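Local coordinates for alpha-n-acetylglucosaminidase family protein (Clostridium perfringens, PDB 4A42) that probably serves as a carbohydrate-binding module, of family 32, within a multidomain glycoside hydrolase of family 89 that removes alpha-linked N-acetylglucosamine, at residues K89-I94 / R131-S136; L54-Q59 / N138-E143. All coordinates share one frame; numbering follows the deposited sequence.

Interaction 1: K89-I94 / R131-S136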
loop_
_atom_site.group_PDB
_atom_site.type_symbol
_atom_site.label_atom_id
_atom_site.label_comp_id
_atom_site.label_asym_id
_atom_site.label_seq_id
_atom_site.Cartn_x
_atom_site.Cartn_y
_atom_site.Cartn_z
ATOM N N LYS A 89 4.388 -7.403 -8.180
ATOM C CA LYS A 89 5.151 -6.331 -8.798
ATOM C C LYS A 89 4.486 -5.041 -8.371
ATOM O O LYS A 89 3.288 -4.864 -8.575
ATOM C CB LYS A 89 5.171 -6.479 -10.321
ATOM C CG LYS A 89 5.935 -7.713 -10.794
ATOM C CD LYS A 89 5.755 -7.963 -12.286
ATOM C CE LYS A 89 6.446 -9.245 -12.698
ATOM N NZ LYS A 89 7.911 -9.093 -12.616
ATOM N N TYR A 90 5.258 -4.136 -7.769
ATOM C CA TYR A 90 4.665 -2.982 -7.100
ATOM C C TYR A 90 5.667 -1.854 -6.927
ATOM O O TYR A 90 6.892 -2.065 -7.014
ATOM C CB TYR A 90 4.113 -3.383 -5.718
ATOM C CG TYR A 90 5.189 -3.703 -4.692
ATOM C CD1 TYR A 90 5.800 -4.953 -4.660
ATOM C CD2 TYR A 90 5.624 -2.742 -3.777
ATOM C CE1 TYR A 90 6.801 -5.246 -3.733
ATOM C CE2 TYR A 90 6.621 -3.034 -2.838
ATOM C CZ TYR A 90 7.205 -4.289 -2.828
ATOM O OH TYR A 90 8.205 -4.617 -1.924
ATOM N N SER A 91 5.131 -0.660 -6.687
ATOM C CA SER A 91 5.915 0.477 -6.233
ATOM C C SER A 91 5.158 1.205 -5.127
ATOM O O SER A 91 3.946 1.044 -4.967
ATOM C CB SER A 91 6.220 1.436 -7.390
ATOM O OG SER A 91 5.038 2.028 -7.920
ATOM N N ILE A 92 5.906 1.973 -4.348
ATOM C CA ILE A 92 5.359 2.767 -3.269
ATOM C C ILE A 92 5.838 4.197 -3.457
ATOM O O ILE A 92 7.033 4.435 -3.654
ATOM C CB ILE A 92 5.844 2.237 -1.908
ATOM C CG1 ILE A 92 5.549 0.730 -1.776
ATOM C CG2 ILE A 92 5.186 3.005 -0.767
ATOM C CD1 ILE A 92 5.939 0.168 -0.415
ATOM N N GLU A 93 4.896 5.133 -3.421
ATOM C CA GLU A 93 5.183 6.556 -3.562
ATOM C C GLU A 93 4.634 7.285 -2.348
ATOM O O GLU A 93 3.633 6.875 -1.783
ATOM C CB GLU A 93 4.500 7.127 -4.802
ATOM C CG GLU A 93 5.042 6.661 -6.141
ATOM C CD GLU A 93 4.112 7.049 -7.272
ATOM O OE1 GLU A 93 3.059 6.402 -7.414
ATOM O OE2 GLU A 93 4.414 8.017 -7.995
ATOM N N ILE A 94 5.277 8.383 -1.958
ATOM C CA ILE A 94 4.745 9.221 -0.891
ATOM C C ILE A 94 4.669 10.664 -1.367
ATOM O O ILE A 94 5.391 11.056 -2.289
ATOM C CB ILE A 94 5.586 9.126 0.402
ATOM C CG1 ILE A 94 7.045 9.515 0.139
ATOM C CG2 ILE A 94 5.484 7.712 0.989
ATOM C CD1 ILE A 94 7.877 9.648 1.407
ATOM N N ARG A 131 0.986 5.998 -1.800
ATOM C CA ARG A 131 0.372 5.403 -2.973
ATOM C C ARG A 131 1.092 4.123 -3.385
ATOM O O ARG A 131 2.320 4.071 -3.443
ATOM C CB ARG A 131 0.317 6.400 -4.138
ATOM C CG ARG A 131 -0.402 5.844 -5.371
ATOM C CD ARG A 131 -0.725 6.939 -6.372
ATOM N NE ARG A 131 0.473 7.467 -7.009
ATOM C CZ ARG A 131 0.477 8.520 -7.821
ATOM N NH1 ARG A 131 -0.663 9.148 -8.088
ATOM N NH2 ARG A 131 1.615 8.941 -8.365
ATOM N N PHE A 132 0.296 3.085 -3.636
ATOM C CA PHE A 132 0.777 1.766 -4.021
ATOM C C PHE A 132 0.314 1.490 -5.435
ATOM O O PHE A 132 -0.868 1.600 -5.739
ATOM C CB PHE A 132 0.207 0.693 -3.074
ATOM C CG PHE A 132 0.657 0.852 -1.651
ATOM C CD1 PHE A 132 0.047 1.783 -0.817
ATOM C CD2 PHE A 132 1.693 0.082 -1.143
ATOM C CE1 PHE A 132 0.476 1.952 0.489
ATOM C CE2 PHE A 132 2.112 0.234 0.176
ATOM C CZ PHE A 132 1.509 1.182 0.987
ATOM N N ASN A 133 1.245 1.135 -6.307
ATOM C CA ASN A 133 0.881 0.765 -7.660
ATOM C C ASN A 133 1.225 -0.690 -7.865
ATOM O O ASN A 133 2.284 -1.141 -7.439
ATOM C CB ASN A 133 1.628 1.653 -8.649
ATOM C CG ASN A 133 1.560 3.115 -8.260
ATOM O OD1 ASN A 133 0.491 3.729 -8.315
ATOM N ND2 ASN A 133 2.691 3.671 -7.824
ATOM N N PHE A 134 0.317 -1.436 -8.484
ATOM C CA PHE A 134 0.529 -2.865 -8.681
ATOM C C PHE A 134 0.472 -3.195 -10.159
ATOM O O PHE A 134 -0.492 -2.858 -10.837
ATOM C CB PHE A 134 -0.514 -3.682 -7.915
ATOM C CG PHE A 134 -0.537 -3.390 -6.446
ATOM C CD1 PHE A 134 0.484 -3.834 -5.626
ATOM C CD2 PHE A 134 -1.568 -2.657 -5.883
ATOM C CE1 PHE A 134 0.485 -3.563 -4.274
ATOM C CE2 PHE A 134 -1.581 -2.381 -4.510
ATOM C CZ PHE A 134 -0.557 -2.842 -3.708
ATOM N N ASN A 135 1.533 -3.808 -10.661
ATOM C CA ASN A 135 1.581 -4.178 -12.067
ATOM C C ASN A 135 1.681 -5.661 -12.384
ATOM O O ASN A 135 1.931 -6.015 -13.509
ATOM C CB ASN A 135 2.643 -3.394 -12.823
ATOM C CG ASN A 135 4.017 -3.657 -12.318
ATOM O OD1 ASN A 135 4.384 -3.164 -11.276
ATOM N ND2 ASN A 135 4.803 -4.415 -13.073
ATOM N N SER A 136 1.527 -6.520 -11.391
ATOM C CA SER A 136 1.512 -7.942 -11.643
ATOM C C SER A 136 0.089 -8.421 -11.928
ATOM O O SER A 136 -0.860 -7.662 -11.855
ATOM C CB SER A 136 2.131 -8.723 -10.490
ATOM O OG SER A 136 1.792 -8.146 -9.261
#
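Glu93 and Arg131 run alongside each other off the same face of the sheet and form a two-pronged salt bridge. The Arg131 chain bends at chi3 (69°), which turns its NE and NH2 to the carboxylate. Arg131 NE meets Glu93 OE1 at 2.8 Å from above the carboxylate plane, while Arg131 NH2 meets Glu93 OE2 at 3.0 Å, on its syn side but tilted from that plane. From the opposite face Asn133 ND2 also donates to Glu93 OE1, at 2.8 Å. The second N-H of that amide goes to Ser91 OG, 2.9 Å from Asn133 ND2 and nearly straight at 173°; Asn133 OD1 is satisfied by Ser64. Beneath this polar network, strands 90-94 and 131-134 pair antiparallel in the beta-sandwich of an F5/8 type C domain. Ser91 with Asn133 and Glu93 with Arg131 are the hydrogen-bonded pairs. On the other face Ile92 CD1 packs 3.9 Å from Phe132 CE2, both side chains buried against strand 77-82. Past the strand ends two further bonds follow, Asn135 N to Lys89 O and Lys89 N to the side-chain hydroxyl Ser136 OG. Lys89 NZ reaches Glu111 in a salt bridge, whereas Ser136 N is buried without a partner.

Interaction 2: L54-Q59 / N138-E143. With CA (calcium ion), chain C.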
loop_
_atom_site.group_PDB
_atom_site.type_symbol
_atom_site.label_atom_id
_atom_site.label_comp_id
_atom_site.label_asym_id
_atom_site.label_seq_id
_atom_site.Cartn_x
_atom_site.Cartn_y
_atom_site.Cartn_z
ATOM N N LEU A 54 -9.544 -9.742 1.480
ATOM C CA LEU A 54 -8.762 -9.241 0.367
ATOM C C LEU A 54 -9.372 -8.122 -0.448
ATOM O O LEU A 54 -10.577 -8.027 -0.542
ATOM C CB LEU A 54 -8.487 -10.386 -0.583
ATOM C CG LEU A 54 -8.212 -11.727 0.076
ATOM C CD1 LEU A 54 -8.084 -12.777 -0.992
ATOM C CD2 LEU A 54 -6.956 -11.661 0.904
ATOM N N TRP A 55 -8.503 -7.294 -1.030
ATOM C CA TRP A 55 -8.894 -6.345 -2.054
ATOM C C TRP A 55 -8.359 -6.924 -3.362
ATOM O O TRP A 55 -7.179 -7.168 -3.500
ATOM C CB TRP A 55 -8.336 -4.950 -1.794
ATOM C CG TRP A 55 -8.473 -4.018 -2.977
ATOM C CD1 TRP A 55 -9.613 -3.400 -3.408
ATOM C CD2 TRP A 55 -7.433 -3.601 -3.871
ATOM N NE1 TRP A 55 -9.342 -2.635 -4.514
ATOM C CE2 TRP A 55 -8.012 -2.736 -4.813
ATOM C CE3 TRP A 55 -6.065 -3.876 -3.965
ATOM C CZ2 TRP A 55 -7.277 -2.148 -5.827
ATOM C CZ3 TRP A 55 -5.342 -3.291 -4.978
ATOM C CH2 TRP A 55 -5.945 -2.437 -5.892
ATOM N N VAL A 56 -9.255 -7.176 -4.300
ATOM C CA VAL A 56 -8.900 -7.790 -5.559
ATOM C C VAL A 56 -9.316 -6.857 -6.664
ATOM O O VAL A 56 -10.482 -6.776 -6.994
ATOM C CB VAL A 56 -9.666 -9.105 -5.722
ATOM C CG1 VAL A 56 -9.321 -9.776 -7.013
ATOM C CG2 VAL A 56 -9.385 -10.031 -4.557
ATOM N N PRO A 57 -8.355 -6.197 -7.272
ATOM C CA PRO A 57 -8.670 -5.254 -8.334
ATOM C C PRO A 57 -9.118 -5.965 -9.583
ATOM O O PRO A 57 -8.914 -7.141 -9.762
ATOM C CB PRO A 57 -7.342 -4.538 -8.576
ATOM C CG PRO A 57 -6.320 -5.437 -8.045
ATOM C CD PRO A 57 -6.951 -6.079 -6.857
ATOM N N GLY A 58 -9.779 -5.202 -10.429
ATOM C CA GLY A 58 -10.200 -5.646 -11.724
ATOM C C GLY A 58 -9.060 -5.388 -12.725
ATOM O O GLY A 58 -7.918 -5.282 -12.348
ATOM N N GLN A 59 -9.384 -5.335 -14.006
ATOM C CA GLN A 59 -8.373 -5.274 -15.057
ATOM C C GLN A 59 -7.934 -3.885 -15.513
ATOM O O GLN A 59 -7.470 -3.728 -16.624
ATOM C CB GLN A 59 -8.785 -6.123 -16.253
ATOM C CG GLN A 59 -9.077 -7.587 -15.917
ATOM C CD GLN A 59 -8.061 -8.205 -14.975
ATOM O OE1 GLN A 59 -8.044 -7.909 -13.789
ATOM N NE2 GLN A 59 -7.224 -9.074 -15.501
ATOM N N ASN A 138 -3.082 -11.345 -11.207
ATOM C CA ASN A 138 -3.766 -11.893 -10.031
ATOM C C ASN A 138 -3.440 -11.192 -8.713
ATOM O O ASN A 138 -3.203 -11.849 -7.698
ATOM C CB ASN A 138 -3.560 -13.413 -9.899
ATOM C CG ASN A 138 -2.096 -13.825 -9.900
ATOM O OD1 ASN A 138 -1.371 -13.616 -8.922
ATOM N ND2 ASN A 138 -1.660 -14.440 -10.994
ATOM N N VAL A 139 -3.501 -9.807 -8.798
ATOM C CA VAL A 139 -3.247 -9.135 -7.530
ATOM C C VAL A 139 -4.357 -9.337 -6.510
ATOM O O VAL A 139 -5.496 -9.043 -6.791
ATOM C CB VAL A 139 -3.088 -7.618 -7.786
ATOM C CG1 VAL A 139 -2.982 -6.846 -6.504
ATOM C CG2 VAL A 139 -1.879 -7.359 -8.656
ATOM N N LYS A 140 -4.015 -9.812 -5.320
ATOM C CA LYS A 140 -4.987 -9.915 -4.243
ATOM C C LYS A 140 -4.286 -9.470 -2.976
ATOM O O LYS A 140 -3.446 -10.174 -2.472
ATOM C CB LYS A 140 -5.493 -11.355 -4.097
ATOM C CG LYS A 140 -6.030 -11.917 -5.388
ATOM C CD LYS A 140 -6.593 -13.315 -5.230
ATOM C CE LYS A 140 -7.232 -13.756 -6.529
ATOM N NZ LYS A 140 -7.938 -15.039 -6.421
ATOM N N ILE A 141 -4.650 -8.315 -2.453
ATOM C CA ILE A 141 -3.946 -7.766 -1.303
ATOM C C ILE A 141 -4.735 -8.010 -0.020
ATOM O O ILE A 141 -5.865 -7.551 0.129
ATOM C CB ILE A 141 -3.704 -6.246 -1.494
ATOM C CG1 ILE A 141 -2.967 -5.971 -2.813
ATOM C CG2 ILE A 141 -2.950 -5.656 -0.291
ATOM C CD1 ILE A 141 -1.628 -6.651 -2.935
ATOM N N GLY A 142 -4.148 -8.757 0.902
ATOM C CA GLY A 142 -4.825 -9.076 2.144
ATOM C C GLY A 142 -4.794 -7.946 3.148
ATOM O O GLY A 142 -5.705 -7.835 3.964
ATOM N N GLU A 143 -3.757 -7.118 3.103
ATOM C CA GLU A 143 -3.606 -6.057 4.075
ATOM C C GLU A 143 -2.427 -5.173 3.674
ATOM O O GLU A 143 -1.439 -5.670 3.138
ATOM C CB GLU A 143 -3.330 -6.674 5.450
ATOM C CG GLU A 143 -3.524 -5.719 6.607
ATOM C CD GLU A 143 -4.985 -5.507 7.020
ATOM O OE1 GLU A 143 -5.929 -6.139 6.504
ATOM O OE2 GLU A 143 -5.187 -4.690 7.909
HETATM CA CA CA C . -7.626 -7.444 5.212
HETATM O O HOH W 1 -6.811 -8.861 -9.190
#
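Trp55 and Ile141 form a single antiparallel beta bridge, a hydrogen-bonded pair that fastens a loop of the F5/8 type C beta-sandwich to the start of strand 141-148. Trp55 N donates to Ile141 O at 2.9 Å. Ile141 N returns a bond to Trp55 O at 3.0 Å, and both are nearly straight. The tight part lies on the buried side. Trp55 has CG anti to its own nitrogen (chi1 168°), and the indole runs alongside Ile141, which sets Ile141 CG1 at the ring edge, in plane, 3.9 Å from Trp55 CE3. Pro57 CD covers one indole face off-centre, and Pro57 CG crosses to within 3.9 Å of Val139 CB. Phe134 adjoins Trp55, Val139 and Ile141, and Trp55 NE1 is satisfied by Ser38 O. Leu54 CD2 makes a close contact of its own, 3.6 Å from Gly142 CA. The partly exposed side is looser: Val56 CG2 meets only the aliphatic part of Lys140, whose chain runs on extended, and beyond the bridge a water links Pro57 O and Val139 O, donating to each. At the other end Asn45, Asp48, Asn50 and Thr53 complete the calcium site, to which Gly142 O binds at 2.3 Å and Glu143 OE1 at 2.5 Å.

The two contacts have centres 13 Å apart within one F5/8 type C domain. Along the chain the order is 54-59, 89-94, 131-136, 138-143, so interaction 2 brackets interaction 1. Interaction 1 belongs to the sheet holding strands 90-95 and 126-134; interaction 2 ties the loop between strands 33-36 and 63-69 to strand 141-148, in the opposing sheet with 77-82. Strands 126-134 and 141-148 are consecutive. Phe134 of interaction 1 joins the two: its CE2 lies 3.9 Å from Trp55 CZ3 and its CE1 4.0 Å from Ile141 CD1. Apolar packing between the sheets of the sandwich thus reaches Ile141, next in the chain to the calcium-binding Gly142 and Glu143.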